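Local coordinates for protein cysteine hydrolase (Staphylococcus aureus, PDB 6KUA) that acts as a nicotinamidase of the isochorismatase family, probably hydrolysing nicotinamide to nicotinate and ammonia by means of a catalytic cysteine, at residues A[2-7]-A[124-129]; A[150-155]-A[178-183]. All blocks are in the same frame, centred on the assembly; numbering follows the deposited sequence.

Contact 1 of 2, residues A[2-7]-A[124-129]; sequences THRALL and INQVEI
H3 and N125 meet just ahead of two neighbouring parallel strands, 4-9 and 126-132, in the central sheet of the isochorismatase α/β fold. H3 O accepts a hydrogen bond from N125 N, 3.1 Å, the donor tilted 34° from the carbonyl plane, while N125 OD1 lies obliquely to the imidazole, whose ND1 bonds to S123 O. R4 pairs with Q126, and R4 CB lies 3.5 Å from Q126 OE1. R4 CG is set between the backbone N and carbonyl carbon (chi1 58°); the chain is extended from CG to NE and its end leads away from 124-129, where the guanidinium forms salt bridges with D41 and D47 and a cation-pi contact with F42. I124 folds its CD1 tightly against the R4 carbonyl, 3.2 Å from R4 O. A5 is held by bonds from A5 N to Q126 O (2.9 Å) and from E128 N to A5 O (2.8 Å), and its CB meets I124 CG2 on the face shared with V127. L6 turns to the other face, where it crosses E128 at an angle, CD1 to E128 CB 4.1 Å; the carboxylate reaches on to R38 in a salt bridge. L7 returns to the face covered by helix 137-147. Its N donates to E128 O at 2.8 Å, and its CD1 settles 4.1 Å from V127 CB, with I129 CG1 just beyond.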
ATOM      1  N   THR A   2      -2.041  19.621 -18.207  1.00 50.38           N
ATOM      2  CA  THR A   2      -3.140  18.716 -18.544  1.00 45.94           C
ATOM      3  C   THR A   2      -3.142  17.444 -17.711  1.00 43.75           C
ATOM      4  O   THR A   2      -4.162  16.749 -17.655  1.00 45.55           O
ATOM      5  CB  THR A   2      -3.068  18.343 -20.037  1.00 51.33           C
ATOM      6  OG1 THR A   2      -3.184  19.537 -20.825  1.00 60.94           O
ATOM      7  CG2 THR A   2      -4.182  17.360 -20.452  1.00 50.60           C
ATOM      8  N   HIS A   3      -2.026  17.129 -17.071  1.00 34.35           N
ATOM      9  CA  HIS A   3      -1.864  15.935 -16.258  1.00 30.20           C
ATOM     10  C   HIS A   3      -1.819  16.313 -14.783  1.00 23.77           C
ATOM     11  O   HIS A   3      -0.965  15.835 -14.040  1.00 20.10           O
ATOM     12  CB  HIS A   3      -0.590  15.196 -16.672  1.00 29.41           C
ATOM     13  CG  HIS A   3      -0.516  14.921 -18.142  1.00 28.37           C
ATOM     14  ND1 HIS A   3      -1.054  13.787 -18.714  1.00 26.97           N
ATOM     15  CD2 HIS A   3       0.004  15.646 -19.160  1.00 30.68           C
ATOM     16  CE1 HIS A   3      -0.868  13.825 -20.021  1.00 26.88           C
ATOM     17  NE2 HIS A   3      -0.219  14.939 -20.316  1.00 25.81           N
ATOM     18  N   ARG A   4      -2.711  17.217 -14.367  1.00 20.52           N
ATOM     19  CA  ARG A   4      -2.680  17.806 -13.036  1.00 24.45           C
ATOM     20  C   ARG A   4      -4.031  17.632 -12.348  1.00 26.41           C
ATOM     21  O   ARG A   4      -5.076  17.532 -12.995  1.00 24.13           O
ATOM     22  CB  ARG A   4      -2.297  19.299 -13.079  1.00 25.43           C
ATOM     23  CG  ARG A   4      -3.211  20.177 -13.931  1.00 34.30           C
ATOM     24  CD  ARG A   4      -2.926  21.685 -13.748  1.00 34.26           C
ATOM     25  NE  ARG A   4      -4.072  22.507 -14.162  1.00 37.73           N
ATOM     26  CZ  ARG A   4      -4.257  23.793 -13.850  1.00 35.05           C
ATOM     27  NH1 ARG A   4      -3.381  24.451 -13.111  1.00 29.36           N
ATOM     28  NH2 ARG A   4      -5.344  24.425 -14.269  1.00 35.83           N
ATOM     29  N   ALA A   5      -3.998  17.577 -11.020  1.00 22.50           N
ATOM     30  CA  ALA A   5      -5.218  17.478 -10.237  1.00 18.97           C
ATOM     31  C   ALA A   5      -5.069  18.357  -9.012  1.00 21.42           C
ATOM     32  O   ALA A   5      -3.960  18.589  -8.520  1.00 18.09           O
ATOM     33  CB  ALA A   5      -5.539  16.022  -9.829  1.00 17.20           C
ATOM     34  N   LEU A   6      -6.198  18.882  -8.558  1.00 17.68           N
ATOM     35  CA  LEU A   6      -6.253  19.696  -7.362  1.00 19.08           C
ATOM     36  C   LEU A   6      -6.801  18.843  -6.227  1.00 18.98           C
ATOM     37  O   LEU A   6      -7.849  18.205  -6.379  1.00 21.62           O
ATOM     38  CB  LEU A   6      -7.136  20.927  -7.598  1.00 19.72           C
ATOM     39  CG  LEU A   6      -7.349  21.847  -6.399  1.00 22.12           C
ATOM     40  CD1 LEU A   6      -6.056  22.538  -6.020  1.00 17.15           C
ATOM     41  CD2 LEU A   6      -8.415  22.873  -6.725  1.00 20.34           C
ATOM     42  N   LEU A   7      -6.097  18.813  -5.107  1.00 21.50           N
ATOM     43  CA  LEU A   7      -6.555  18.098  -3.919  1.00 20.73           C
ATOM     44  C   LEU A   7      -6.935  19.125  -2.865  1.00 17.50           C
ATOM     45  O   LEU A   7      -6.072  19.878  -2.395  1.00 18.58           O
ATOM     46  CB  LEU A   7      -5.472  17.153  -3.384  1.00 18.47           C
ATOM     47  CG  LEU A   7      -4.828  16.178  -4.372  1.00 19.02           C
ATOM     48  CD1 LEU A   7      -3.867  15.195  -3.677  1.00 15.37           C
ATOM     49  CD2 LEU A   7      -5.885  15.421  -5.171  1.00 21.10           C
ATOM     50  N   ILE A 124      -2.813  11.455 -14.507  1.00 21.45           N
ATOM     51  CA  ILE A 124      -2.342  12.555 -13.662  1.00 22.76           C
ATOM     52  C   ILE A 124      -1.015  12.166 -13.036  1.00 23.28           C
ATOM     53  O   ILE A 124      -0.924  11.141 -12.353  1.00 22.31           O
ATOM     54  CB  ILE A 124      -3.350  12.876 -12.544  1.00 22.94           C
ATOM     55  CG1 ILE A 124      -4.742  13.142 -13.102  1.00 26.41           C
ATOM     56  CG2 ILE A 124      -2.836  14.023 -11.707  1.00 21.69           C
ATOM     57  CD1 ILE A 124      -4.851  14.467 -13.716  1.00 30.69           C
ATOM     58  N   ASN A 125       0.005  13.000 -13.213  1.00 23.33           N
ATOM     59  CA  ASN A 125       1.255  12.792 -12.483  1.00 24.08           C
ATOM     60  C   ASN A 125       1.659  14.039 -11.709  1.00 20.10           C
ATOM     61  O   ASN A 125       2.811  14.159 -11.301  1.00 21.23           O
ATOM     62  CB  ASN A 125       2.394  12.360 -13.423  1.00 22.89           C
ATOM     63  CG  ASN A 125       2.894  13.496 -14.294  1.00 25.08           C
ATOM     64  OD1 ASN A 125       2.158  14.440 -14.585  1.00 24.51           O
ATOM     65  ND2 ASN A 125       4.158  13.416 -14.709  1.00 28.10           N
ATOM     66  N   GLN A 126       0.736  14.967 -11.493  1.00 18.76           N
ATOM     67  CA  GLN A 126       1.052  16.215 -10.814  1.00 20.14           C
ATOM     68  C   GLN A 126      -0.137  16.629  -9.955  1.00 23.66           C
ATOM     69  O   GLN A 126      -1.270  16.665 -10.447  1.00 20.56           O
ATOM     70  CB  GLN A 126       1.392  17.279 -11.864  1.00 27.78           C
ATOM     71  CG  GLN A 126       1.394  18.706 -11.394  1.00 34.79           C
ATOM     72  CD  GLN A 126       1.903  19.656 -12.476  1.00 44.02           C
ATOM     73  OE1 GLN A 126       1.160  20.034 -13.390  1.00 44.07           O
ATOM     74  NE2 GLN A 126       3.183  20.023 -12.392  1.00 48.78           N
ATOM     75  N   VAL A 127       0.093  16.894  -8.667  1.00 21.07           N
ATOM     76  CA  VAL A 127      -0.996  17.303  -7.787  1.00 18.31           C
ATOM     77  C   VAL A 127      -0.667  18.658  -7.186  1.00 19.20           C
ATOM     78  O   VAL A 127       0.493  18.957  -6.875  1.00 21.65           O
ATOM     79  CB  VAL A 127      -1.299  16.270  -6.676  1.00 19.22           C
ATOM     80  CG1 VAL A 127      -1.647  14.928  -7.290  1.00 16.96           C
ATOM     81  CG2 VAL A 127      -0.135  16.163  -5.670  1.00 18.13           C
ATOM     82  N   GLU A 128      -1.692  19.483  -7.048  1.00 18.81           N
ATOM     83  CA  GLU A 128      -1.624  20.706  -6.261  1.00 20.38           C
ATOM     84  C   GLU A 128      -2.465  20.503  -5.011  1.00 19.39           C
ATOM     85  O   GLU A 128      -3.604  20.039  -5.098  1.00 20.68           O
ATOM     86  CB  GLU A 128      -2.132  21.897  -7.077  1.00 22.16           C
ATOM     87  CG  GLU A 128      -1.983  23.230  -6.395  1.00 22.33           C
ATOM     88  CD  GLU A 128      -2.361  24.391  -7.317  1.00 32.93           C
ATOM     89  OE1 GLU A 128      -2.081  24.324  -8.541  1.00 36.30           O
ATOM     90  OE2 GLU A 128      -2.957  25.366  -6.812  1.00 36.53           O
ATOM     91  N   ILE A 129      -1.911  20.824  -3.846  1.00 20.66           N
ATOM     92  CA  ILE A 129      -2.572  20.505  -2.590  1.00 19.61           C
ATOM     93  C   ILE A 129      -2.898  21.783  -1.837  1.00 23.49           C
ATOM     94  O   ILE A 129      -2.002  22.573  -1.521  1.00 21.63           O
ATOM     95  CB  ILE A 129      -1.726  19.582  -1.706  1.00 17.94           C
ATOM     96  CG1 ILE A 129      -1.253  18.371  -2.492  1.00 17.57           C
ATOM     97  CG2 ILE A 129      -2.565  19.117  -0.533  1.00 16.50           C
ATOM     98  CD1 ILE A 129      -0.280  17.501  -1.682  1.00 25.66           C
TER

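Contact 2 of 2, residues A[150-155]-A[178-183]; sequences YKISVP and LGAEVE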
ATOM      1  N   TYR A 150       4.394  11.434  -7.447  1.00 23.49           N
ATOM      2  CA  TYR A 150       3.737  12.591  -8.031  1.00 21.52           C
ATOM      3  C   TYR A 150       4.608  13.824  -7.898  1.00 22.80           C
ATOM      4  O   TYR A 150       5.301  14.003  -6.892  1.00 23.40           O
ATOM      5  CB  TYR A 150       2.400  12.858  -7.340  1.00 18.55           C
ATOM      6  CG  TYR A 150       1.387  11.823  -7.657  1.00 18.66           C
ATOM      7  CD1 TYR A 150       0.644  11.899  -8.823  1.00 19.86           C
ATOM      8  CD2 TYR A 150       1.188  10.741  -6.810  1.00 20.17           C
ATOM      9  CE1 TYR A 150      -0.268  10.939  -9.141  1.00 20.31           C
ATOM     10  CE2 TYR A 150       0.256   9.770  -7.106  1.00 19.85           C
ATOM     11  CZ  TYR A 150      -0.477   9.876  -8.269  1.00 25.54           C
ATOM     12  OH  TYR A 150      -1.400   8.913  -8.582  1.00 23.16           O
ATOM     13  N   LYS A 151       4.559  14.682  -8.913  1.00 19.68           N
ATOM     14  CA  LYS A 151       5.068  16.037  -8.754  1.00 21.25           C
ATOM     15  C   LYS A 151       4.069  16.819  -7.918  1.00 21.32           C
ATOM     16  O   LYS A 151       2.859  16.615  -8.035  1.00 21.26           O
ATOM     17  CB  LYS A 151       5.276  16.713 -10.117  1.00 24.85           C
ATOM     18  CG  LYS A 151       5.970  15.837 -11.173  1.00 27.60           C
ATOM     19  CD  LYS A 151       6.056  16.540 -12.548  1.00 29.17           C
ATOM     20  CE  LYS A 151       6.775  15.664 -13.587  1.00 37.35           C
ATOM     21  NZ  LYS A 151       6.788  16.272 -14.975  1.00 34.89           N
ATOM     22  N   ILE A 152       4.570  17.699  -7.056  1.00 19.80           N
ATOM     23  CA  ILE A 152       3.777  18.263  -5.970  1.00 21.55           C
ATOM     24  C   ILE A 152       3.874  19.780  -5.981  1.00 27.04           C
ATOM     25  O   ILE A 152       4.971  20.339  -6.069  1.00 23.92           O
ATOM     26  CB  ILE A 152       4.240  17.740  -4.600  1.00 23.66           C
ATOM     27  CG1 ILE A 152       4.072  16.219  -4.511  1.00 27.69           C
ATOM     28  CG2 ILE A 152       3.475  18.447  -3.500  1.00 22.55           C
ATOM     29  CD1 ILE A 152       4.718  15.630  -3.274  1.00 24.91           C
ATOM     30  N   SER A 153       2.733  20.444  -5.807  1.00 23.80           N
ATOM     31  CA  SER A 153       2.695  21.882  -5.603  1.00 26.73           C
ATOM     32  C   SER A 153       1.855  22.184  -4.375  1.00 23.56           C
ATOM     33  O   SER A 153       0.709  21.728  -4.268  1.00 24.83           O
ATOM     34  CB  SER A 153       2.137  22.600  -6.845  1.00 31.54           C
ATOM     35  OG  SER A 153       2.249  24.002  -6.700  1.00 35.19           O
ATOM     36  N   VAL A 154       2.428  22.922  -3.430  1.00 22.73           N
ATOM     37  CA  VAL A 154       1.647  23.379  -2.282  1.00 19.59           C
ATOM     38  C   VAL A 154       1.795  24.889  -2.158  1.00 27.32           C
ATOM     39  O   VAL A 154       2.765  25.373  -1.550  1.00 27.69           O
ATOM     40  CB  VAL A 154       2.064  22.681  -0.976  1.00 26.43           C
ATOM     41  CG1 VAL A 154       1.114  23.094   0.140  1.00 19.12           C
ATOM     42  CG2 VAL A 154       2.057  21.167  -1.147  1.00 23.10           C
ATOM     43  N   PRO A 155       0.868  25.665  -2.718  1.00 27.59           N
ATOM     44  CA  PRO A 155       0.985  27.128  -2.651  1.00 26.69           C
ATOM     45  C   PRO A 155       0.757  27.602  -1.228  1.00 27.32           C
ATOM     46  O   PRO A 155      -0.219  27.217  -0.586  1.00 25.84           O
ATOM     47  CB  PRO A 155      -0.119  27.620  -3.595  1.00 27.01           C
ATOM     48  CG  PRO A 155      -1.113  26.516  -3.611  1.00 29.77           C
ATOM     49  CD  PRO A 155      -0.299  25.237  -3.506  1.00 25.28           C
ATOM     50  N   LEU A 178      10.607  17.197  -0.100  1.00 21.43           N
ATOM     51  CA  LEU A 178       9.687  16.582  -1.046  1.00 23.62           C
ATOM     52  C   LEU A 178       9.837  17.121  -2.464  1.00 22.28           C
ATOM     53  O   LEU A 178       9.089  16.695  -3.349  1.00 25.08           O
ATOM     54  CB  LEU A 178       8.233  16.745  -0.584  1.00 20.60           C
ATOM     55  CG  LEU A 178       7.908  16.330   0.860  1.00 22.05           C
ATOM     56  CD1 LEU A 178       6.408  16.178   1.040  1.00 14.84           C
ATOM     57  CD2 LEU A 178       8.629  15.042   1.240  1.00 17.74           C
ATOM     58  N   GLY A 179      10.772  18.035  -2.702  1.00 24.98           N
ATOM     59  CA  GLY A 179      10.965  18.577  -4.039  1.00 20.28           C
ATOM     60  C   GLY A 179       9.726  19.249  -4.593  1.00 25.22           C
ATOM     61  O   GLY A 179       9.467  19.171  -5.796  1.00 27.98           O
ATOM     62  N   ALA A 180       8.950  19.903  -3.743  1.00 19.21           N
ATOM     63  CA  ALA A 180       7.677  20.471  -4.155  1.00 25.62           C
ATOM     64  C   ALA A 180       7.851  21.937  -4.510  1.00 29.71           C
ATOM     65  O   ALA A 180       8.639  22.652  -3.882  1.00 29.75           O
ATOM     66  CB  ALA A 180       6.614  20.335  -3.056  1.00 24.60           C
ATOM     67  N   GLU A 181       7.119  22.379  -5.521  1.00 29.66           N
ATOM     68  CA  GLU A 181       6.991  23.806  -5.786  1.00 31.50           C
ATOM     69  C   GLU A 181       6.115  24.445  -4.705  1.00 30.72           C
ATOM     70  O   GLU A 181       4.948  24.071  -4.524  1.00 29.22           O
ATOM     71  CB  GLU A 181       6.406  24.026  -7.181  1.00 33.47           C
ATOM     72  CG  GLU A 181       6.030  25.468  -7.479  1.00 43.86           C
ATOM     73  CD  GLU A 181       5.167  25.604  -8.729  1.00 52.41           C
ATOM     74  OE1 GLU A 181       4.728  26.735  -9.031  1.00 56.57           O
ATOM     75  OE2 GLU A 181       4.927  24.579  -9.407  1.00 54.90           O
ATOM     76  N   VAL A 182       6.679  25.383  -3.958  1.00 32.20           N
ATOM     77  CA  VAL A 182       5.957  26.087  -2.902  1.00 34.81           C
ATOM     78  C   VAL A 182       6.071  27.574  -3.225  1.00 41.93           C
ATOM     79  O   VAL A 182       7.084  28.212  -2.913  1.00 42.82           O
ATOM     80  CB  VAL A 182       6.501  25.757  -1.502  1.00 36.26           C
ATOM     81  CG1 VAL A 182       5.743  26.529  -0.420  1.00 37.72           C
ATOM     82  CG2 VAL A 182       6.392  24.254  -1.228  1.00 29.31           C
ATOM     83  N   GLU A 183       5.050  28.131  -3.873  1.00 40.94           N
ATOM     84  CA  GLU A 183       5.081  29.527  -4.301  1.00 47.38           C
ATOM     85  C   GLU A 183       4.543  30.430  -3.193  1.00 47.34           C
ATOM     86  O   GLU A 183       3.484  30.158  -2.623  1.00 40.29           O
ATOM     87  CB  GLU A 183       4.268  29.710  -5.583  1.00 47.10           C
ATOM     88  CG  GLU A 183       4.952  30.569  -6.631  1.00 57.31           C
ATOM     89  CD  GLU A 183       3.963  31.281  -7.541  1.00 63.00           C
ATOM     90  OE1 GLU A 183       2.781  30.863  -7.568  1.00 61.39           O
ATOM     91  OE2 GLU A 183       4.369  32.255  -8.222  1.00 62.02           O
TER
HETATM   92  O   HOH W   1       3.149  26.287  -5.409  1.00 33.33           O
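A180 presses its CB against the β-branch of I152, 3.7 Å from I152 CG2, and the same CB lies 3.4 Å from I152 O. The contact closes the βα unit at the sheet margin of this α/β fold: after strand 151-160 and helix 164-176, the chain comes back as residues 178-183 and runs beside the strand in roughly the same direction, 33° apart. G179, with positive phi, makes the exit from the helix. A single bridge, S153 with E181, joins the backbones: E181 N donates to I152 O at 3.0 Å, and V154 N to E181 O at the same length of 3.0 Å. Flanking side chains tie the loop to its surroundings, L178 packing on helix 137-147 and on H140 of a second subunit, and V182 on L171 and F174 of helix 164-176. V182 CG1 also comes to 3.4 Å from V154 O. On the more open side, S153 OG stands anti to the backbone N (chi1 -173°), near the E181 carboxylate. There one water links S153 OG at 2.8 Å with both E181 O, to which it donates, and E183 N, from which it accepts a hydrogen bond, 3.1 Å.

Contact 1 and contact 2 lie side by side on one sheet, sharing the neighbouring strands 126-132 and 151-160, their centres about 10 Å apart. Strand 126-132 lies between them: it pairs with strand 4-9 along one edge and with strand 151-160 along the other, where V127 N meets K151 O at 2.9 Å and I129 N meets S153 O at 2.8 Å, both probable hydrogen bonds. Side chains of 150-155 touch backbone carbonyls of 124-129, with I129 O 3.6 Å from V154 CG1 and I124 O 3.3 Å from Y150 CE1. I129 and I152 share the cover of helix 137-147. The strands run toward the C-terminal ends of the parallel strands, where enzymes of this family carry their active site.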